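Local coordinates for protein chlorella virus DNA ligase-adenylate (Chlorella virus, PDB 1FVI) that probably joins nicks in duplex DNA as an ATP-dependent DNA ligase, passing through the covalent enzyme-adenylate form captured here with its bound AMP, at residues 148-153 against 160-165; 187-192 against 283-288; 242-247 against 270-275. The protein carries 1 engineered substitution. One frame throughout, in Å; residues are numbered along the deposited sequence.

Interaction 1: residues 148-153 against 160-165. With AMP (adenosine monophosphate), chain C.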
loop_
_atom_site.group_PDB
_atom_site.type_symbol
_atom_site.label_atom_id
_atom_site.label_comp_id
_atom_site.label_asym_id
_atom_site.label_seq_id
_atom_site.Cartn_x
_atom_site.Cartn_y
_atom_site.Cartn_z
ATOM N N LEU A 148 -11.222 -7.103 -7.091
ATOM C CA LEU A 148 -10.409 -8.244 -6.666
ATOM C C LEU A 148 -9.037 -8.302 -7.373
ATOM O O LEU A 148 -8.019 -8.582 -6.735
ATOM C CB LEU A 148 -11.189 -9.530 -6.902
ATOM C CG LEU A 148 -12.389 -9.570 -5.963
ATOM C CD1 LEU A 148 -13.341 -10.644 -6.390
ATOM C CD2 LEU A 148 -11.910 -9.769 -4.539
ATOM N N GLN A 149 -9.013 -8.044 -8.684
ATOM C CA GLN A 149 -7.757 -8.047 -9.427
ATOM C C GLN A 149 -6.862 -6.976 -8.822
ATOM O O GLN A 149 -5.647 -7.163 -8.703
ATOM C CB GLN A 149 -7.985 -7.760 -10.911
ATOM C CG GLN A 149 -8.880 -8.784 -11.608
ATOM C CD GLN A 149 -9.089 -8.501 -13.095
ATOM O OE1 GLN A 149 -8.519 -9.180 -13.945
ATOM N NE2 GLN A 149 -9.924 -7.515 -13.410
ATOM N N TYR A 150 -7.483 -5.873 -8.400
ATOM C CA TYR A 150 -6.752 -4.773 -7.786
ATOM C C TYR A 150 -6.116 -5.172 -6.440
ATOM O O TYR A 150 -4.957 -4.808 -6.162
ATOM C CB TYR A 150 -7.667 -3.549 -7.627
ATOM C CG TYR A 150 -6.917 -2.348 -7.124
ATOM C CD1 TYR A 150 -5.949 -1.730 -7.924
ATOM C CD2 TYR A 150 -7.119 -1.863 -5.828
ATOM C CE1 TYR A 150 -5.198 -0.673 -7.448
ATOM C CE2 TYR A 150 -6.363 -0.795 -5.341
ATOM C CZ TYR A 150 -5.403 -0.215 -6.158
ATOM O OH TYR A 150 -4.587 0.774 -5.694
ATOM N N GLU A 151 -6.856 -5.938 -5.625
ATOM C CA GLU A 151 -6.354 -6.393 -4.320
ATOM C C GLU A 151 -5.161 -7.328 -4.536
ATOM O O GLU A 151 -4.158 -7.217 -3.828
ATOM C CB GLU A 151 -7.440 -7.106 -3.481
ATOM C CG GLU A 151 -6.905 -7.552 -2.089
ATOM C CD GLU A 151 -7.966 -7.967 -1.064
ATOM O OE1 GLU A 151 -7.594 -8.616 -0.067
ATOM O OE2 GLU A 151 -9.156 -7.632 -1.221
ATOM N N ARG A 152 -5.299 -8.262 -5.485
ATOM C CA ARG A 152 -4.221 -9.187 -5.842
ATOM C C ARG A 152 -2.965 -8.377 -6.223
ATOM O O ARG A 152 -1.862 -8.641 -5.741
ATOM C CB ARG A 152 -4.648 -10.034 -7.043
ATOM C CG ARG A 152 -3.519 -10.860 -7.670
ATOM C CD ARG A 152 -3.769 -11.139 -9.152
ATOM N NE ARG A 152 -3.917 -9.913 -9.938
ATOM C CZ ARG A 152 -4.503 -9.846 -11.134
ATOM N NH1 ARG A 152 -4.995 -10.934 -11.708
ATOM N NH2 ARG A 152 -4.670 -8.673 -11.731
ATOM N N ASP A 153 -3.147 -7.379 -7.085
ATOM C CA ASP A 153 -2.040 -6.530 -7.535
ATOM C C ASP A 153 -1.376 -5.835 -6.373
ATOM O O ASP A 153 -0.160 -5.878 -6.196
ATOM C CB ASP A 153 -2.555 -5.478 -8.519
ATOM C CG ASP A 153 -2.812 -6.052 -9.897
ATOM O OD1 ASP A 153 -2.314 -7.167 -10.174
ATOM O OD2 ASP A 153 -3.502 -5.392 -10.709
ATOM N N GLU A 160 -1.279 -4.012 2.323
ATOM C CA GLU A 160 -2.237 -4.742 3.171
ATOM C C GLU A 160 -3.554 -5.153 2.522
ATOM O O GLU A 160 -4.171 -6.132 2.924
ATOM C CB GLU A 160 -2.596 -3.902 4.415
ATOM C CG GLU A 160 -1.461 -3.589 5.377
ATOM C CD GLU A 160 -0.865 -4.837 5.996
ATOM O OE1 GLU A 160 0.198 -5.299 5.516
ATOM O OE2 GLU A 160 -1.458 -5.356 6.964
ATOM N N GLY A 161 -4.027 -4.349 1.589
ATOM C CA GLY A 161 -5.296 -4.619 0.955
ATOM C C GLY A 161 -5.617 -3.339 0.236
ATOM O O GLY A 161 -4.692 -2.627 -0.165
ATOM N N VAL A 162 -6.898 -2.996 0.121
ATOM C CA VAL A 162 -7.276 -1.771 -0.593
ATOM C C VAL A 162 -8.176 -0.777 0.133
ATOM O O VAL A 162 -8.942 -1.126 1.043
ATOM C CB VAL A 162 -7.796 -2.067 -2.068
ATOM C CG1 VAL A 162 -7.731 -3.570 -2.402
ATOM C CG2 VAL A 162 -9.175 -1.497 -2.324
ATOM N N MET A 163 -7.992 0.487 -0.223
ATOM C CA MET A 163 -8.784 1.584 0.334
ATOM C C MET A 163 -9.689 2.108 -0.778
ATOM O O MET A 163 -9.212 2.458 -1.855
ATOM C CB MET A 163 -7.879 2.697 0.876
ATOM C CG MET A 163 -6.920 2.223 1.969
ATOM S SD MET A 163 -7.711 1.509 3.417
ATOM C CE MET A 163 -8.532 2.960 4.138
ATOM N N ILE A 164 -10.991 2.144 -0.497
ATOM C CA ILE A 164 -12.033 2.583 -1.436
ATOM C C ILE A 164 -12.668 3.956 -1.105
ATOM O O ILE A 164 -13.047 4.230 0.042
ATOM C CB ILE A 164 -13.176 1.534 -1.485
ATOM C CG1 ILE A 164 -12.601 0.152 -1.809
ATOM C CG2 ILE A 164 -14.200 1.922 -2.539
ATOM C CD1 ILE A 164 -13.510 -0.997 -1.453
ATOM N N ARG A 165 -12.827 4.785 -2.134
ATOM C CA ARG A 165 -13.426 6.104 -1.965
ATOM C C ARG A 165 -14.392 6.483 -3.078
ATOM O O ARG A 165 -14.147 6.207 -4.262
ATOM C CB ARG A 165 -12.347 7.192 -1.914
ATOM C CG ARG A 165 -11.327 7.077 -0.798
ATOM C CD ARG A 165 -10.973 8.454 -0.273
ATOM N NE ARG A 165 -9.606 8.538 0.235
ATOM C CZ ARG A 165 -9.095 9.615 0.839
ATOM N NH1 ARG A 165 -9.834 10.702 1.038
ATOM N NH2 ARG A 165 -7.812 9.642 1.169
HETATM P P AMP C . -6.030 -1.388 8.397
HETATM O O1P AMP C . -7.191 -1.922 9.105
HETATM O O3P AMP C . -4.944 -1.514 9.544
HETATM O "O5'" AMP C . -6.155 0.105 8.245
HETATM C "C5'" AMP C . -5.000 0.909 7.696
HETATM C "C4'" AMP C . -4.959 2.324 8.229
HETATM O "O4'" AMP C . -4.115 3.060 7.340
HETATM C "C3'" AMP C . -6.332 3.035 8.228
HETATM O "O3'" AMP C . -6.559 3.880 9.356
HETATM C "C2'" AMP C . -6.302 3.906 7.019
HETATM O "O2'" AMP C . -7.073 5.081 7.241
HETATM C "C1'" AMP C . -4.804 4.135 6.748
HETATM N N9 AMP C . -4.528 4.126 5.324
HETATM C C8 AMP C . -3.542 3.369 4.732
HETATM N N7 AMP C . -3.531 3.561 3.443
HETATM C C5 AMP C . -4.535 4.472 3.147
HETATM C C6 AMP C . -4.993 5.052 1.955
HETATM N N6 AMP C . -4.450 4.768 0.747
HETATM N N1 AMP C . -6.018 5.917 2.067
HETATM C C2 AMP C . -6.540 6.185 3.242
HETATM N N3 AMP C . -6.211 5.713 4.448
HETATM C C4 AMP C . -5.172 4.831 4.368
HETATM O O HOH W 1 -6.012 -8.293 2.087
#

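Interaction 2: residues 187-192 against 283-288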
loop_
_atom_site.group_PDB
_atom_site.type_symbol
_atom_site.label_atom_id
_atom_site.label_comp_id
_atom_site.label_asym_id
_atom_site.label_seq_id
_atom_site.Cartn_x
_atom_site.Cartn_y
_atom_site.Cartn_z
ATOM N N LYS A 187 -10.227 -6.003 2.742
ATOM C CA LYS A 187 -9.280 -7.102 2.817
ATOM C C LYS A 187 -10.149 -8.332 2.549
ATOM O O LYS A 187 -10.643 -8.983 3.459
ATOM C CB LYS A 187 -8.590 -7.130 4.189
ATOM C CG LYS A 187 -7.629 -5.946 4.408
ATOM C CD LYS A 187 -7.217 -5.783 5.861
ATOM C CE LYS A 187 -6.339 -6.916 6.341
ATOM N NZ LYS A 187 -5.978 -6.761 7.783
ATOM N N GLN A 188 -10.415 -8.559 1.268
ATOM C CA GLN A 188 -11.260 -9.655 0.845
ATOM C C GLN A 188 -10.526 -10.970 0.610
ATOM O O GLN A 188 -11.164 -12.016 0.572
ATOM C CB GLN A 188 -12.053 -9.252 -0.400
ATOM C CG GLN A 188 -13.076 -8.137 -0.165
ATOM C CD GLN A 188 -14.317 -8.594 0.598
ATOM O OE1 GLN A 188 -15.016 -9.512 0.177
ATOM N NE2 GLN A 188 -14.609 -7.932 1.702
ATOM N N PHE A 189 -9.200 -10.926 0.469
ATOM C CA PHE A 189 -8.426 -12.151 0.248
ATOM C C PHE A 189 -8.230 -12.909 1.550
ATOM O O PHE A 189 -8.138 -12.305 2.621
ATOM C CB PHE A 189 -7.077 -11.884 -0.434
ATOM C CG PHE A 189 -7.169 -11.704 -1.921
ATOM C CD1 PHE A 189 -8.259 -11.063 -2.491
ATOM C CD2 PHE A 189 -6.128 -12.109 -2.747
ATOM C CE1 PHE A 189 -8.308 -10.818 -3.861
ATOM C CE2 PHE A 189 -6.167 -11.867 -4.139
ATOM C CZ PHE A 189 -7.253 -11.221 -4.689
ATOM N N LYS A 190 -8.153 -14.232 1.425
ATOM C CA LYS A 190 -8.018 -15.164 2.542
ATOM C C LYS A 190 -6.576 -15.621 2.698
ATOM O O LYS A 190 -5.863 -15.742 1.713
ATOM C CB LYS A 190 -8.909 -16.374 2.244
ATOM C CG LYS A 190 -9.347 -17.218 3.419
ATOM C CD LYS A 190 -10.402 -18.217 2.930
ATOM C CE LYS A 190 -11.121 -18.948 4.059
ATOM N NZ LYS A 190 -10.283 -20.007 4.678
ATOM N N ASP A 191 -6.169 -15.881 3.937
ATOM C CA ASP A 191 -4.830 -16.353 4.257
ATOM C C ASP A 191 -4.781 -17.870 4.275
ATOM O O ASP A 191 -5.598 -18.525 4.928
ATOM C CB ASP A 191 -4.405 -15.865 5.631
ATOM C CG ASP A 191 -4.055 -14.417 5.643
ATOM O OD1 ASP A 191 -3.110 -14.024 4.922
ATOM O OD2 ASP A 191 -4.732 -13.671 6.377
ATOM N N ALA A 192 -3.782 -18.422 3.602
ATOM C CA ALA A 192 -3.609 -19.864 3.546
ATOM C C ALA A 192 -2.121 -20.229 3.485
ATOM O O ALA A 192 -1.253 -19.367 3.305
ATOM C CB ALA A 192 -4.364 -20.440 2.345
ATOM N N PRO A 283 -7.191 -22.167 -6.211
ATOM C CA PRO A 283 -7.335 -20.845 -5.591
ATOM C C PRO A 283 -7.216 -19.737 -6.626
ATOM O O PRO A 283 -6.297 -19.747 -7.437
ATOM C CB PRO A 283 -6.163 -20.808 -4.615
ATOM C CG PRO A 283 -6.024 -22.245 -4.216
ATOM C CD PRO A 283 -6.122 -22.933 -5.551
ATOM N N ARG A 284 -8.164 -18.803 -6.614
ATOM C CA ARG A 284 -8.150 -17.688 -7.555
ATOM C C ARG A 284 -7.198 -16.595 -7.075
ATOM O O ARG A 284 -7.011 -16.422 -5.864
ATOM C CB ARG A 284 -9.558 -17.111 -7.716
ATOM C CG ARG A 284 -10.515 -18.011 -8.460
ATOM C CD ARG A 284 -10.052 -18.250 -9.896
ATOM N NE ARG A 284 -9.828 -16.998 -10.622
ATOM C CZ ARG A 284 -10.653 -16.500 -11.540
ATOM N NH1 ARG A 284 -11.773 -17.138 -11.856
ATOM N NH2 ARG A 284 -10.346 -15.365 -12.158
ATOM N N PHE A 285 -6.554 -15.913 -8.025
ATOM C CA PHE A 285 -5.619 -14.817 -7.728
ATOM C C PHE A 285 -4.631 -15.074 -6.561
ATOM O O PHE A 285 -4.489 -14.246 -5.664
ATOM C CB PHE A 285 -6.415 -13.554 -7.394
ATOM C CG PHE A 285 -7.411 -13.151 -8.437
ATOM C CD1 PHE A 285 -8.730 -12.885 -8.081
ATOM C CD2 PHE A 285 -7.025 -12.967 -9.755
ATOM C CE1 PHE A 285 -9.653 -12.436 -9.023
ATOM C CE2 PHE A 285 -7.939 -12.519 -10.707
ATOM C CZ PHE A 285 -9.258 -12.252 -10.337
ATOM N N PRO A 286 -3.944 -16.221 -6.550
ATOM C CA PRO A 286 -3.017 -16.444 -5.432
ATOM C C PRO A 286 -1.846 -15.456 -5.407
ATOM O O PRO A 286 -1.342 -15.032 -6.456
ATOM C CB PRO A 286 -2.550 -17.889 -5.661
ATOM C CG PRO A 286 -2.596 -18.014 -7.170
ATOM C CD PRO A 286 -3.899 -17.340 -7.511
ATOM N N VAL A 287 -1.406 -15.107 -4.206
ATOM C CA VAL A 287 -0.307 -14.162 -4.035
ATOM C C VAL A 287 0.594 -14.631 -2.911
ATOM O O VAL A 287 0.115 -14.933 -1.820
ATOM C CB VAL A 287 -0.804 -12.728 -3.640
ATOM C CG1 VAL A 287 0.360 -11.724 -3.705
ATOM C CG2 VAL A 287 -1.935 -12.282 -4.523
ATOM N N PHE A 288 1.900 -14.660 -3.177
ATOM C CA PHE A 288 2.879 -15.054 -2.182
ATOM C C PHE A 288 3.003 -13.938 -1.157
ATOM O O PHE A 288 3.093 -12.761 -1.511
ATOM C CB PHE A 288 4.238 -15.285 -2.847
ATOM C CG PHE A 288 5.378 -15.438 -1.877
ATOM C CD1 PHE A 288 5.567 -16.626 -1.191
ATOM C CD2 PHE A 288 6.281 -14.408 -1.685
ATOM C CE1 PHE A 288 6.636 -16.785 -0.337
ATOM C CE2 PHE A 288 7.361 -14.556 -0.829
ATOM C CZ PHE A 288 7.542 -15.749 -0.153
#

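Interaction 3: residues 242-247 against 270-275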
loop_
_atom_site.group_PDB
_atom_site.type_symbol
_atom_site.label_atom_id
_atom_site.label_comp_id
_atom_site.label_asym_id
_atom_site.label_seq_id
_atom_site.Cartn_x
_atom_site.Cartn_y
_atom_site.Cartn_z
ATOM N N VAL A 242 -4.306 -29.896 -3.548
ATOM C CA VAL A 242 -4.450 -29.204 -4.826
ATOM C C VAL A 242 -3.189 -28.434 -5.224
ATOM O O VAL A 242 -2.820 -27.438 -4.608
ATOM C CB VAL A 242 -5.728 -28.303 -4.864
ATOM C CG1 VAL A 242 -5.706 -27.389 -6.085
ATOM C CG2 VAL A 242 -6.990 -29.176 -4.917
ATOM N N VAL A 243 -2.549 -28.893 -6.288
ATOM C CA VAL A 243 -1.334 -28.268 -6.768
ATOM C C VAL A 243 -1.610 -27.119 -7.725
ATOM O O VAL A 243 -2.496 -27.199 -8.573
ATOM C CB VAL A 243 -0.413 -29.314 -7.433
ATOM C CG1 VAL A 243 0.889 -28.670 -7.931
ATOM C CG2 VAL A 243 -0.122 -30.449 -6.436
ATOM N N PHE A 244 -0.874 -26.028 -7.534
ATOM C CA PHE A 244 -0.970 -24.837 -8.375
ATOM C C PHE A 244 0.276 -23.985 -8.157
ATOM O O PHE A 244 0.995 -24.155 -7.167
ATOM C CB PHE A 244 -2.221 -24.027 -8.034
ATOM C CG PHE A 244 -2.189 -23.421 -6.670
ATOM C CD1 PHE A 244 -1.944 -22.049 -6.509
ATOM C CD2 PHE A 244 -2.364 -24.219 -5.543
ATOM C CE1 PHE A 244 -1.869 -21.483 -5.246
ATOM C CE2 PHE A 244 -2.291 -23.663 -4.266
ATOM C CZ PHE A 244 -2.042 -22.291 -4.115
ATOM N N SER A 245 0.543 -23.068 -9.076
ATOM C CA SER A 245 1.717 -22.235 -8.911
ATOM C C SER A 245 1.411 -20.831 -8.432
ATOM O O SER A 245 0.277 -20.349 -8.540
ATOM C CB SER A 245 2.539 -22.175 -10.200
ATOM O OG SER A 245 1.749 -21.764 -11.289
ATOM N N ILE A 246 2.430 -20.213 -7.840
ATOM C CA ILE A 246 2.346 -18.850 -7.374
ATOM C C ILE A 246 3.496 -18.128 -8.053
ATOM O O ILE A 246 4.663 -18.438 -7.814
ATOM C CB ILE A 246 2.467 -18.740 -5.835
ATOM C CG1 ILE A 246 1.359 -19.566 -5.158
ATOM C CG2 ILE A 246 2.366 -17.271 -5.413
ATOM C CD1 ILE A 246 1.286 -19.425 -3.635
ATOM N N GLY A 247 3.154 -17.189 -8.926
ATOM C CA GLY A 247 4.162 -16.433 -9.645
ATOM C C GLY A 247 4.224 -14.954 -9.290
ATOM O O GLY A 247 4.980 -14.215 -9.913
ATOM N N VAL A 270 4.807 -21.961 2.761
ATOM C CA VAL A 270 4.717 -20.536 2.440
ATOM C C VAL A 270 3.322 -19.975 2.762
ATOM O O VAL A 270 2.320 -20.698 2.692
ATOM C CB VAL A 270 5.054 -20.234 0.935
ATOM C CG1 VAL A 270 6.465 -20.676 0.605
ATOM C CG2 VAL A 270 4.061 -20.905 -0.000
ATOM N N LYS A 271 3.283 -18.722 3.214
ATOM C CA LYS A 271 2.024 -18.027 3.503
ATOM C C LYS A 271 1.611 -17.307 2.210
ATOM O O LYS A 271 2.445 -16.673 1.561
ATOM C CB LYS A 271 2.210 -16.981 4.616
ATOM C CG LYS A 271 2.894 -17.500 5.877
ATOM C CD LYS A 271 2.748 -16.528 7.058
ATOM C CE LYS A 271 3.406 -15.177 6.808
ATOM N NZ LYS A 271 4.895 -15.259 6.739
ATOM N N PHE A 272 0.346 -17.427 1.819
ATOM C CA PHE A 272 -0.148 -16.758 0.612
ATOM C C PHE A 272 -1.586 -16.327 0.813
ATOM O O PHE A 272 -2.206 -16.666 1.816
ATOM C CB PHE A 272 -0.024 -17.651 -0.647
ATOM C CG PHE A 272 -0.982 -18.837 -0.688
ATOM C CD1 PHE A 272 -2.053 -18.848 -1.589
ATOM C CD2 PHE A 272 -0.807 -19.939 0.159
ATOM C CE1 PHE A 272 -2.937 -19.933 -1.652
ATOM C CE2 PHE A 272 -1.683 -21.026 0.105
ATOM C CZ PHE A 272 -2.754 -21.023 -0.804
ATOM N N LYS A 273 -2.088 -15.525 -0.113
ATOM C CA LYS A 273 -3.468 -15.061 -0.069
ATOM C C LYS A 273 -4.077 -15.379 -1.418
ATOM O O LYS A 273 -3.357 -15.571 -2.404
ATOM C CB LYS A 273 -3.549 -13.539 0.186
ATOM C CG LYS A 273 -3.355 -13.117 1.649
ATOM C CD LYS A 273 -3.211 -11.608 1.794
ATOM C CE LYS A 273 -2.926 -11.195 3.242
ATOM N NZ LYS A 273 -4.091 -11.404 4.159
ATOM N N TYR A 274 -5.405 -15.416 -1.455
ATOM C CA TYR A 274 -6.151 -15.693 -2.679
ATOM C C TYR A 274 -7.604 -15.335 -2.415
ATOM O O TYR A 274 -7.983 -15.094 -1.273
ATOM C CB TYR A 274 -6.052 -17.190 -3.056
ATOM C CG TYR A 274 -6.720 -18.104 -2.054
ATOM C CD1 TYR A 274 -7.961 -18.669 -2.324
ATOM C CD2 TYR A 274 -6.132 -18.355 -0.813
ATOM C CE1 TYR A 274 -8.600 -19.451 -1.387
ATOM C CE2 TYR A 274 -6.758 -19.131 0.125
ATOM C CZ TYR A 274 -7.994 -19.680 -0.162
ATOM O OH TYR A 274 -8.626 -20.468 0.776
ATOM N N PHE A 275 -8.410 -15.283 -3.471
ATOM C CA PHE A 275 -9.828 -14.999 -3.304
ATOM C C PHE A 275 -10.648 -16.302 -3.297
ATOM O O PHE A 275 -10.639 -17.051 -4.264
ATOM C CB PHE A 275 -10.355 -14.052 -4.399
ATOM C CG PHE A 275 -11.793 -13.668 -4.199
ATOM C CD1 PHE A 275 -12.193 -13.033 -3.023
ATOM C CD2 PHE A 275 -12.763 -14.022 -5.130
ATOM C CE1 PHE A 275 -13.533 -12.760 -2.768
ATOM C CE2 PHE A 275 -14.119 -13.751 -4.880
ATOM C CZ PHE A 275 -14.496 -13.120 -3.696
#

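Interaction 1: residues 148-153 against 160-165
V162 meets the helix 144-156 through two neighbours on successive helix positions, E151 and the ring of Y150, and it gives up more surface to the contact than either. Its branch CG1 presses on the helix backbone itself, 3.7 Å from E151 CA, and touches CB of the same residue. The valine sits in an unusual torsion, with CG1 almost eclipsing its own backbone N (chi1 -2°). Y150 swings its CG anti to the backbone N (chi1 -174°), which carries the ring from the helix over to the strand. It is the rim of the ring, close to the ring plane, that receives the valine: Y150 CE2 lies 3.8 Å from V162 CB. Elsewhere the ring rests on A23 and P25, the latter one of the AMP-binding residues.

E151 crosses V162 at about a right angle, and its extended chain lets CB and CG pack on the valine while the carboxylate reaches its polar partners. E151 OE1 accepts a hydrogen bond from a water 2.7 Å away, and that water also donates to the carbonyl E160 O at 3.0 Å, bridging the helix to the loop residue E160. The backbone N atoms of Q188 and F189 hold the two carboxylate oxygens as well, giving this buried acid several donors.

On the far side of the strand, M163 turns away from the helix and lays its chain against the adenine, with M163 CG 3.4 Å from AMP C6. One face of strand 162-165 thus seats on the helix while the other builds the nucleotide pocket, an arrangement characteristic of the adenylation domain of covalent nucleotidyltransferases, whose motif IV matches the sequence of residues 160-165.

Interaction 2: residues 187-192 against 283-288
F189 places its CG anti to its carbonyl carbon (chi1 -80°), and F285 adopts the same kind of first torsion (chi1 -54°), bringing the F189 ring up against the backbone and CB of F285. The contact lies where the adenylation domain passes into the OB-fold domain: F189 lies where the chain enters the first strand of the OB barrel, and F285 marks a corner leading into its last, 286-291. F285 has left-handed backbone angles, and the bend presents both its carbonyl and its CB to the incoming phenylalanine.

The two side chains cross at about a right angle. F189 CZ packs 3.7 Å from F285 CB, whereas the F285 ring itself leads away, toward Q149 and R152 of helix 144-156. That helix also supplies R152 and L155 to the F189 ring, so both aromatics pack against the helix of the adenylation domain, on polar chains as well as on L155. V287, beyond the corner, adds a looser touch, its CG2 4.3 Å from F189 CE2. Much nearer to that same ring carbon is a backbone oxygen: F189 CE2 approaches F285 O, obliquely to the ring, at 3.3 Å.

Interaction 3: residues 242-247 against 270-275
The backbones of strands 244-246 and 269-275 stay well apart, 8.6 Å between I246 CA and F272 CA at their nearest pairing, so the contact is made wholly by side chains pointing inward from two strands that are not neighbours in the sheet. F272 has the largest share and meets both partners, F244 at the far end of its ring and I246 at its base.

Both phenylalanines take the same first torsion, CG lying between the backbone N and the carbonyl carbon (chi1 67° in F244 and 70° in F272). Their side chains approach from opposite directions, and F244 presents its outer ring carbon: F244 CZ comes to 3.5 Å from F272 CE1, which lies at the edge of the F244 ring, near its plane. The ring centroids are 5.5 Å apart with planes inclined at 51°, neither a parallel stack nor a T-shaped pair. Y239 adds a true edge-to-face partner for F272.

I246 reaches in at about a right angle to F272. Its terminal methyl does the touching, with I246 CD1 3.7 Å from F272 CB and 3.8 Å from F272 CG, beside the root of the ring.

Strand 286-291 contributes to the same cluster, P286 lying on F244 and F288 on I246, while A192 of strand 190-201 rests on F272. Helices 252-260 and 262-265 follow strand 244-246 in the chain and precede strand 269-275. A five-stranded barrel with its helical insertion between the third and fourth strands is characteristic of the OB fold, and the F244-F272-I246 cluster is part of its core.

Overall arrangement
All three contacts are largely buried, but they belong to different levels of the fold. Interaction 1 lies inside the adenylation domain beside the nucleotide, and is alone in combining apolar packing with a water bridge and a buried carboxylate. Interaction 3 is an apolar contact within the OB barrel, away from the annotated sites. Interaction 2 stands between them at the domain boundary: E151 of interaction 1 binds the backbone of Q188 and F189, while V287 N and K190 N bond to the carbonyls of K273 and Y274 in segment 270-275. Interactions 2 and 3 therefore share one sheet, and L148 also touches F275 directly, linking interactions 1 and 3.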